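Local structure of gala protein type 1, 3 or 4 (Legionella pneumophila subsp. pneumophila, 4XA9) at residues A[2-7]-A[25-30]; A[69-74]-A[93-98]; A[189-194]-A[210-215]. The protein may bind a small GTPase and activate its GTP hydrolysis, using a leucine-rich repeat scaffold. All blocks are in the same frame, centred on the assembly; numbering follows the deposited sequence. Where two conformers were deposited one is given.

Contact 1 of 3, residues A[2-7]-A[25-30]; sequences MVLTLS and LNLRDN
Val3 reaches 25-30 with both of its methyl groups. Val3 CG1 stands anti to the backbone N (chi1 178°) and comes to 3.2 Å from Leu25 O, a close approach of a methyl to a carbonyl oxygen. Val3 CG1 also lies 4.0 Å from Leu27 CD2. CG2 also faces Arg28. Val3 CG2 sits over one face of the guanidinium, offset toward the rim, 4.1 Å from Arg28 NH2. The Arg28 chain bends at chi3 (-68°), and the Val3 and Arg28 side chains cross at about a right angle. Met2 also bends at chi3, and Met2 CE meets the guanidinium at the edge, in plane, 3.5 Å from Arg28 NH2. Met2 is poorly ordered, which makes this last contact less certain. Here the N-terminal segment runs past the loop between strand 19-21 and helix 32-41, at the start of a leucine-rich repeat solenoid. Further in, Leu4 CB lies 3.9 Å from Leu27 CD2, and both leucines are buried. Leu4 also packs on Leu9 of helix 6-12, and both leucines touch Leu22. Asp31 ties the two segments together from just beyond 25-30: its OD1 accepts from the backbone N of Val3 and Leu4, and its OD2 from Arg28 N.

Contact 2 of 3, residues A[69-74]-A[93-98]; sequences VSSLNI and ITTLDV
Leu72 and Leu96 both hold CG anti to the backbone N (chi1 172° and 175°), and the two side chains lie side by side, pointing the same way. Leu72 CD2 meets Leu96 CD1 at 3.9 Å. Leu72 CD2 also meets Ile93 CD1 at 3.7 Å, and Leu87 of helix 80-87 packs on both leucines. Asn73 and Asp97 also point the same way, on the face that carries Ser71 and Thr95. Their amide and carboxylate planes are 12° apart, with Asn73 OD1 3.5 Å from Asp97 OD2. Each polar end has a partner beyond this pair: Asn73 OD1 bonds to Ser75 OG, Asp97 OD1 to Ser99 OG, and Asp97 OD2 to a polar side chain of another protein chain. The strands 71-73 and 95-97 are parallel neighbours in the long sheet of a leucine-rich repeat solenoid, joined through helix 80-87 in a beta-alpha-beta unit. The axes of these short strands run almost exactly parallel. Ser70 O accepts two backbone bonds, from Thr94 N on a lone pair in the carbonyl plane at 2.9 Å and from Thr95 N nearly in line with the C=O at 3.1 Å. The ladder continues with Leu72 N to Thr95 O, Asp97 N to Leu72 O and Ile74 N to Asp97 O.

Contact 3 of 3, residues A[189-194]-A[210-215]; sequences TLLILG and TSLSTL
Thr189 O receives two backbone N-H groups from 210-215. Ser213 N lies 2.9 Å from Thr189 O, and Thr214 N lies 3.0 Å from it. The Ser213 donor is tilted 29° from the carbonyl plane, the Thr214 donor 15°. A water adds a weak bond to Thr189 O. This water also bonds to Ser213 OG and, at 2.7 Å, to Thr214 OG1, and so links the two hydroxyls. Further along the strand, Leu191 N donates to Thr214 O at 3.1 Å, from above the carbonyl plane.

Leu190 and Thr214 form a side-by-side pair on one face of the sheet. Leu190 CG, anti to the backbone N (chi1 -171°), comes to 3.7 Å from Thr214 CB. On the other face, shared by Leu191 and Leu215, Leu191 CB lies 4.2 Å from Leu215 CD1. Leu212, just before the strand, brings its CD2 to 3.6 Å from Leu191 CB. Phe206 of helix 203-207 packs against all three of these leucines.

In the next shell Asn209 OD1 accepts from the backbone N of Ser211 and Leu212. In the conformer given, Ser211 OG bonds to Leu188 O. Leu191 also touches Leu167 of strand 166-168, the neighbouring strand. The backbone of another protein chain packs on Ile192. Parallel strands 190-192 and 214-216, linked through helix 203-207, make a beta-alpha-beta unit whose Leu191 and Leu215 face the helix side, as is typical of a leucine-rich repeat solenoid.

How the contacts relate
The contacts follow one another in series along the chain, and each closes before the next opens. Contact 1 lies at the N-terminal end, its centre about 26 Å from the centre of the chain. Contacts 2 and 3 both belong to the long sheet, where strands 119-121, 142-144 and 166-168 separate their strand pairs. Their centres are about 24 Å apart, on opposite sides of the chain's centre. Contact 1 is about 19 Å from contact 2 and about 41 Å from contact 3, centre to centre. No two of them touch. Contacts 2 and 3 thus repeat one strand-to-strand pairing along the solenoid, while contact 1 joins the N-terminal segment to the first part of it.

Contact 1 of 3, residues A[2-7]-A[25-30]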
loop_
_atom_site.group_PDB
_atom_site.type_symbol
_atom_site.label_atom_id
_atom_site.label_comp_id
_atom_site.label_asym_id
_atom_site.label_seq_id
_atom_site.Cartn_x
_atom_site.Cartn_y
_atom_site.Cartn_z
ATOM N N MET A 2 -16.374 25.331 -1.927
ATOM C CA MET A 2 -17.726 24.791 -2.024
ATOM C C MET A 2 -17.865 23.474 -1.280
ATOM O O MET A 2 -18.979 22.992 -1.078
ATOM C CB MET A 2 -18.134 24.615 -3.488
ATOM C CG MET A 2 -18.345 25.934 -4.227
ATOM S SD MET A 2 -19.077 25.725 -5.859
ATOM C CE MET A 2 -17.826 24.727 -6.660
ATOM N N VAL A 3 -16.739 22.899 -0.860
ATOM C CA VAL A 3 -16.782 21.639 -0.127
ATOM C C VAL A 3 -16.332 21.795 1.324
ATOM O O VAL A 3 -17.054 21.418 2.248
ATOM C CB VAL A 3 -15.926 20.556 -0.819
ATOM C CG1 VAL A 3 -15.957 19.271 -0.016
ATOM C CG2 VAL A 3 -16.444 20.298 -2.231
ATOM N N LEU A 4 -15.140 22.349 1.524
ATOM C CA LEU A 4 -14.585 22.504 2.866
ATOM C C LEU A 4 -15.457 23.414 3.727
ATOM O O LEU A 4 -15.840 24.502 3.297
ATOM C CB LEU A 4 -13.165 23.064 2.787
ATOM C CG LEU A 4 -12.409 23.188 4.110
ATOM C CD1 LEU A 4 -12.210 21.808 4.723
ATOM C CD2 LEU A 4 -11.069 23.870 3.882
ATOM N N THR A 5 -15.770 22.968 4.939
ATOM C CA THR A 5 -16.582 23.758 5.862
ATOM C C THR A 5 -15.816 24.050 7.140
ATOM O O THR A 5 -14.817 23.388 7.429
ATOM C CB THR A 5 -17.886 23.036 6.236
ATOM O OG1 THR A 5 -17.568 21.849 6.975
ATOM C CG2 THR A 5 -18.667 22.658 4.992
ATOM N N LEU A 6 -16.292 25.038 7.903
ATOM C CA LEU A 6 -15.734 25.339 9.221
ATOM C C LEU A 6 -15.813 24.134 10.156
ATOM O O LEU A 6 -14.926 23.921 10.976
ATOM C CB LEU A 6 -16.457 26.528 9.859
ATOM C CG LEU A 6 -16.145 27.911 9.284
ATOM C CD1 LEU A 6 -16.930 29.005 10.011
ATOM C CD2 LEU A 6 -14.653 28.184 9.345
ATOM N N SER A 7 -16.887 23.359 10.036
ATOM C CA SER A 7 -17.062 22.155 10.840
ATOM C C SER A 7 -15.979 21.118 10.536
ATOM O O SER A 7 -15.441 20.496 11.451
ATOM C CB SER A 7 -18.451 21.556 10.600
ATOM O OG SER A 7 -18.658 20.402 11.392
ATOM N N LEU A 25 -12.251 14.027 2.038
ATOM C CA LEU A 25 -13.335 15.004 2.070
ATOM C C LEU A 25 -13.667 15.516 0.670
ATOM O O LEU A 25 -14.454 16.445 0.520
ATOM C CB LEU A 25 -12.975 16.183 2.989
ATOM C CG LEU A 25 -12.868 15.868 4.483
ATOM C CD1 LEU A 25 -12.493 17.111 5.280
ATOM C CD2 LEU A 25 -14.177 15.283 4.997
ATOM N N ASN A 26 -13.076 14.893 -0.347
ATOM C CA ASN A 26 -13.236 15.326 -1.737
ATOM C C ASN A 26 -12.955 16.821 -1.928
ATOM O O ASN A 26 -13.632 17.495 -2.700
ATOM C CB ASN A 26 -14.644 14.994 -2.245
ATOM C CG ASN A 26 -14.882 13.496 -2.360
ATOM O OD1 ASN A 26 -14.402 12.852 -3.291
ATOM N ND2 ASN A 26 -15.623 12.940 -1.413
ATOM N N LEU A 27 -11.950 17.334 -1.227
ATOM C CA LEU A 27 -11.579 18.742 -1.364
ATOM C C LEU A 27 -11.047 19.044 -2.757
ATOM O O LEU A 27 -10.415 18.195 -3.397
ATOM C CB LEU A 27 -10.537 19.139 -0.322
ATOM C CG LEU A 27 -10.892 18.899 1.144
ATOM C CD1 LEU A 27 -9.800 19.471 2.033
ATOM C CD2 LEU A 27 -12.251 19.506 1.478
ATOM N N ARG A 28 -11.313 20.256 -3.231
ATOM C CA ARG A 28 -10.827 20.672 -4.533
ATOM C C ARG A 28 -9.965 21.906 -4.411
ATOM O O ARG A 28 -9.771 22.439 -3.312
ATOM C CB ARG A 28 -11.991 20.927 -5.490
ATOM C CG ARG A 28 -12.797 19.670 -5.790
ATOM C CD ARG A 28 -13.702 19.860 -6.990
ATOM N NE ARG A 28 -14.778 20.815 -6.733
ATOM C CZ ARG A 28 -16.017 20.474 -6.387
ATOM N NH1 ARG A 28 -16.344 19.193 -6.258
ATOM N NH2 ARG A 28 -16.930 21.413 -6.175
ATOM N N ASP A 29 -9.449 22.360 -5.545
ATOM C CA ASP A 29 -8.558 23.508 -5.557
ATOM C C ASP A 29 -9.190 24.738 -4.917
ATOM O O ASP A 29 -8.514 25.471 -4.202
ATOM C CB ASP A 29 -8.125 23.828 -6.982
ATOM C CG ASP A 29 -7.328 22.708 -7.607
ATOM O OD1 ASP A 29 -6.759 21.884 -6.859
ATOM O OD2 ASP A 29 -7.272 22.649 -8.851
ATOM N N ASN A 30 -10.466 24.937 -5.153
ATOM C CA ASN A 30 -11.185 26.079 -4.649
ATOM C C ASN A 30 -11.348 26.103 -3.161
ATOM O O ASN A 30 -11.751 27.077 -2.652
ATOM C CB ASN A 30 -12.520 26.227 -5.335
ATOM C CG ASN A 30 -12.381 26.801 -6.722
ATOM O OD1 ASN A 30 -11.419 27.468 -7.016
ATOM N ND2 ASN A 30 -13.333 26.506 -7.590
#

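Contact 2 of 3, residues A[69-74]-A[93-98]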
loop_
_atom_site.group_PDB
_atom_site.type_symbol
_atom_site.label_atom_id
_atom_site.label_comp_id
_atom_site.label_asym_id
_atom_site.label_seq_id
_atom_site.Cartn_x
_atom_site.Cartn_y
_atom_site.Cartn_z
ATOM N N VAL A 69 3.274 25.627 7.586
ATOM C CA VAL A 69 3.227 24.169 7.571
ATOM C C VAL A 69 4.553 23.603 7.067
ATOM O O VAL A 69 5.020 23.971 5.989
ATOM C CB VAL A 69 2.076 23.663 6.690
ATOM C CG1 VAL A 69 2.277 22.192 6.326
ATOM C CG2 VAL A 69 0.747 23.871 7.405
ATOM N N SER A 70 5.169 22.731 7.858
ATOM C CA SER A 70 6.480 22.175 7.513
ATOM C C SER A 70 6.390 20.692 7.216
ATOM O O SER A 70 7.314 20.097 6.662
ATOM C CB SER A 70 7.478 22.399 8.643
ATOM O OG SER A 70 7.152 21.582 9.751
ATOM N N SER A 71 5.276 20.094 7.615
ATOM C CA SER A 71 5.031 18.689 7.346
ATOM C C SER A 71 3.713 18.569 6.607
ATOM O O SER A 71 2.659 18.895 7.156
ATOM C CB SER A 71 5.003 17.876 8.645
ATOM O OG SER A 71 4.783 16.508 8.372
ATOM N N LEU A 72 3.784 18.126 5.357
ATOM C CA LEU A 72 2.609 18.091 4.502
ATOM C C LEU A 72 2.392 16.706 3.916
ATOM O O LEU A 72 3.273 16.150 3.255
ATOM C CB LEU A 72 2.729 19.118 3.364
ATOM C CG LEU A 72 1.617 18.990 2.313
ATOM C CD1 LEU A 72 0.259 19.368 2.909
ATOM C CD2 LEU A 72 1.911 19.810 1.056
ATOM N N ASN A 73 1.219 16.144 4.180
ATOM C CA ASN A 73 0.771 14.929 3.508
ATOM C C ASN A 73 -0.288 15.291 2.478
ATOM O O ASN A 73 -1.420 15.619 2.836
ATOM C CB ASN A 73 0.206 13.916 4.512
ATOM C CG ASN A 73 -0.219 12.597 3.858
ATOM O OD1 ASN A 73 -0.258 12.463 2.631
ATOM N ND2 ASN A 73 -0.556 11.621 4.687
ATOM N N ILE A 74 0.078 15.235 1.202
ATOM C CA ILE A 74 -0.893 15.490 0.149
ATOM C C ILE A 74 -0.947 14.287 -0.801
ATOM O O ILE A 74 -1.234 14.414 -1.994
ATOM C CB ILE A 74 -0.566 16.818 -0.601
ATOM C CG1 ILE A 74 -1.791 17.309 -1.391
ATOM C CG2 ILE A 74 0.709 16.692 -1.443
ATOM C CD1 ILE A 74 -1.658 18.721 -1.932
ATOM N N ILE A 93 8.272 23.648 3.957
ATOM C CA ILE A 93 8.101 22.198 3.961
ATOM C C ILE A 93 9.450 21.475 3.984
ATOM O O ILE A 93 10.323 21.729 3.154
ATOM C CB ILE A 93 7.250 21.752 2.752
ATOM C CG1 ILE A 93 5.811 22.257 2.935
ATOM C CG2 ILE A 93 7.273 20.240 2.597
ATOM C CD1 ILE A 93 4.884 21.962 1.774
ATOM N N THR A 94 9.622 20.602 4.973
ATOM C CA THR A 94 10.844 19.816 5.123
ATOM C C THR A 94 10.520 18.324 5.070
ATOM O O THR A 94 11.370 17.496 4.727
ATOM C CB THR A 94 11.570 20.125 6.455
ATOM O OG1 THR A 94 10.681 19.887 7.551
ATOM C CG2 THR A 94 12.048 21.574 6.495
ATOM N N THR A 95 9.285 17.988 5.435
ATOM C CA THR A 95 8.787 16.613 5.363
ATOM C C THR A 95 7.570 16.574 4.459
ATOM O O THR A 95 6.561 17.218 4.743
ATOM C CB THR A 95 8.412 16.059 6.754
ATOM O OG1 THR A 95 9.593 15.946 7.556
ATOM C CG2 THR A 95 7.767 14.684 6.631
ATOM N N LEU A 96 7.667 15.829 3.367
ATOM C CA LEU A 96 6.637 15.868 2.334
ATOM C C LEU A 96 6.205 14.480 1.881
ATOM O O LEU A 96 7.044 13.625 1.597
ATOM C CB LEU A 96 7.140 16.662 1.124
ATOM C CG LEU A 96 6.267 16.731 -0.132
ATOM C CD1 LEU A 96 4.959 17.482 0.140
ATOM C CD2 LEU A 96 7.040 17.406 -1.260
ATOM N N ASP A 97 4.895 14.272 1.811
ATOM C CA ASP A 97 4.332 13.068 1.217
ATOM C C ASP A 97 3.537 13.435 -0.036
ATOM O O ASP A 97 2.482 14.059 0.055
ATOM C CB ASP A 97 3.443 12.332 2.228
ATOM C CG ASP A 97 2.986 10.973 1.730
ATOM O OD1 ASP A 97 3.143 10.695 0.528
ATOM O OD2 ASP A 97 2.459 10.181 2.537
ATOM N N VAL A 98 4.047 13.044 -1.201
ATOM C CA VAL A 98 3.345 13.274 -2.462
ATOM C C VAL A 98 3.025 11.952 -3.150
ATOM O O VAL A 98 2.873 11.906 -4.372
ATOM C CB VAL A 98 4.166 14.148 -3.444
ATOM C CG1 VAL A 98 4.229 15.588 -2.963
ATOM C CG2 VAL A 98 5.567 13.577 -3.638
#

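Contact 3 of 3, residues A[189-194]-A[210-215]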
loop_
_atom_site.group_PDB
_atom_site.type_symbol
_atom_site.label_atom_id
_atom_site.label_comp_id
_atom_site.label_asym_id
_atom_site.label_seq_id
_atom_site.Cartn_x
_atom_site.Cartn_y
_atom_site.Cartn_z
ATOM N N THR A 189 21.311 3.625 7.231
ATOM C CA THR A 189 21.104 2.943 8.504
ATOM C C THR A 189 19.826 2.113 8.467
ATOM O O THR A 189 19.634 1.216 9.278
ATOM C CB THR A 189 21.019 3.937 9.674
ATOM O OG1 THR A 189 19.905 4.817 9.475
ATOM C CG2 THR A 189 22.297 4.753 9.774
ATOM N N LEU A 190 18.957 2.426 7.517
ATOM C CA LEU A 190 17.713 1.699 7.324
ATOM C C LEU A 190 17.497 1.508 5.830
ATOM O O LEU A 190 17.521 2.465 5.062
ATOM C CB LEU A 190 16.537 2.448 7.970
ATOM C CG LEU A 190 15.171 1.761 8.072
ATOM C CD1 LEU A 190 14.367 2.298 9.246
ATOM C CD2 LEU A 190 14.393 1.967 6.803
ATOM N N LEU A 191 17.306 0.264 5.417
ATOM C CA LEU A 191 17.075 -0.037 4.012
ATOM C C LEU A 191 15.974 -1.079 3.884
ATOM O O LEU A 191 16.017 -2.135 4.514
ATOM C CB LEU A 191 18.371 -0.517 3.345
ATOM C CG LEU A 191 18.363 -0.933 1.869
ATOM C CD1 LEU A 191 17.924 0.212 0.963
ATOM C CD2 LEU A 191 19.750 -1.432 1.474
ATOM N N ILE A 192 14.967 -0.763 3.082
ATOM C CA ILE A 192 13.861 -1.679 2.865
ATOM C C ILE A 192 13.737 -1.959 1.378
ATOM O O ILE A 192 13.538 -1.035 0.583
ATOM C CB ILE A 192 12.545 -1.108 3.419
ATOM C CG1 ILE A 192 12.659 -0.925 4.940
ATOM C CG2 ILE A 192 11.366 -2.014 3.049
ATOM C CD1 ILE A 192 11.378 -0.421 5.620
ATOM N N LEU A 193 13.872 -3.232 1.016
ATOM C CA LEU A 193 13.849 -3.664 -0.376
ATOM C C LEU A 193 12.975 -4.895 -0.560
ATOM O O LEU A 193 13.400 -5.886 -1.161
ATOM C CB LEU A 193 15.267 -3.966 -0.877
ATOM C CG LEU A 193 16.210 -2.771 -1.050
ATOM C CD1 LEU A 193 17.640 -3.237 -1.293
ATOM C CD2 LEU A 193 15.736 -1.878 -2.194
ATOM N N GLY A 194 11.769 -4.844 -0.060
ATOM C CA GLY A 194 10.834 -5.913 -0.183
ATOM C C GLY A 194 10.225 -6.044 -1.567
ATOM O O GLY A 194 10.211 -5.123 -2.313
ATOM N N THR A 210 28.468 -2.316 7.103
ATOM C CA THR A 210 28.762 -1.888 8.468
ATOM C C THR A 210 27.885 -0.732 8.952
ATOM O O THR A 210 28.021 -0.286 10.090
ATOM C CB THR A 210 30.230 -1.453 8.610
ATOM O OG1 THR A 210 30.507 -0.395 7.682
ATOM C CG2 THR A 210 31.172 -2.627 8.346
ATOM N N SER A 211 26.976 -0.261 8.106
ATOM C CA SER A 211 26.179 0.921 8.430
ATOM C C SER A 211 24.746 0.576 8.838
ATOM O O SER A 211 24.195 1.168 9.764
ATOM C CB SER A 211 26.158 1.891 7.242
ATOM O OG SER A 211 25.491 1.327 6.120
ATOM N N LEU A 212 24.144 -0.385 8.144
ATOM C CA LEU A 212 22.750 -0.757 8.393
ATOM C C LEU A 212 22.478 -1.296 9.801
ATOM O O LEU A 212 23.232 -2.127 10.310
ATOM C CB LEU A 212 22.313 -1.807 7.373
ATOM C CG LEU A 212 22.224 -1.381 5.911
ATOM C CD1 LEU A 212 21.948 -2.609 5.051
ATOM C CD2 LEU A 212 21.135 -0.319 5.713
ATOM N N SER A 213 21.389 -0.835 10.413
ATOM C CA SER A 213 20.869 -1.464 11.629
ATOM C C SER A 213 19.453 -1.995 11.386
ATOM O O SER A 213 18.939 -2.805 12.155
ATOM C CB SER A 213 20.887 -0.488 12.808
ATOM O OG SER A 213 20.021 0.607 12.587
ATOM N N THR A 214 18.833 -1.536 10.306
ATOM C CA THR A 214 17.573 -2.105 9.846
ATOM C C THR A 214 17.688 -2.537 8.386
ATOM O O THR A 214 18.142 -1.763 7.538
ATOM C CB THR A 214 16.404 -1.107 9.981
ATOM O OG1 THR A 214 16.211 -0.774 11.361
ATOM C CG2 THR A 214 15.117 -1.716 9.428
ATOM N N LEU A 215 17.285 -3.771 8.096
ATOM C CA LEU A 215 17.282 -4.276 6.725
ATOM C C LEU A 215 16.064 -5.165 6.483
ATOM O O LEU A 215 15.932 -6.221 7.096
ATOM C CB LEU A 215 18.578 -5.049 6.433
ATOM C CG LEU A 215 18.740 -5.722 5.062
ATOM C CD1 LEU A 215 18.646 -4.710 3.934
ATOM C CD2 LEU A 215 20.071 -6.490 4.974
HETATM O O HOH W 1 17.512 1.557 11.976
#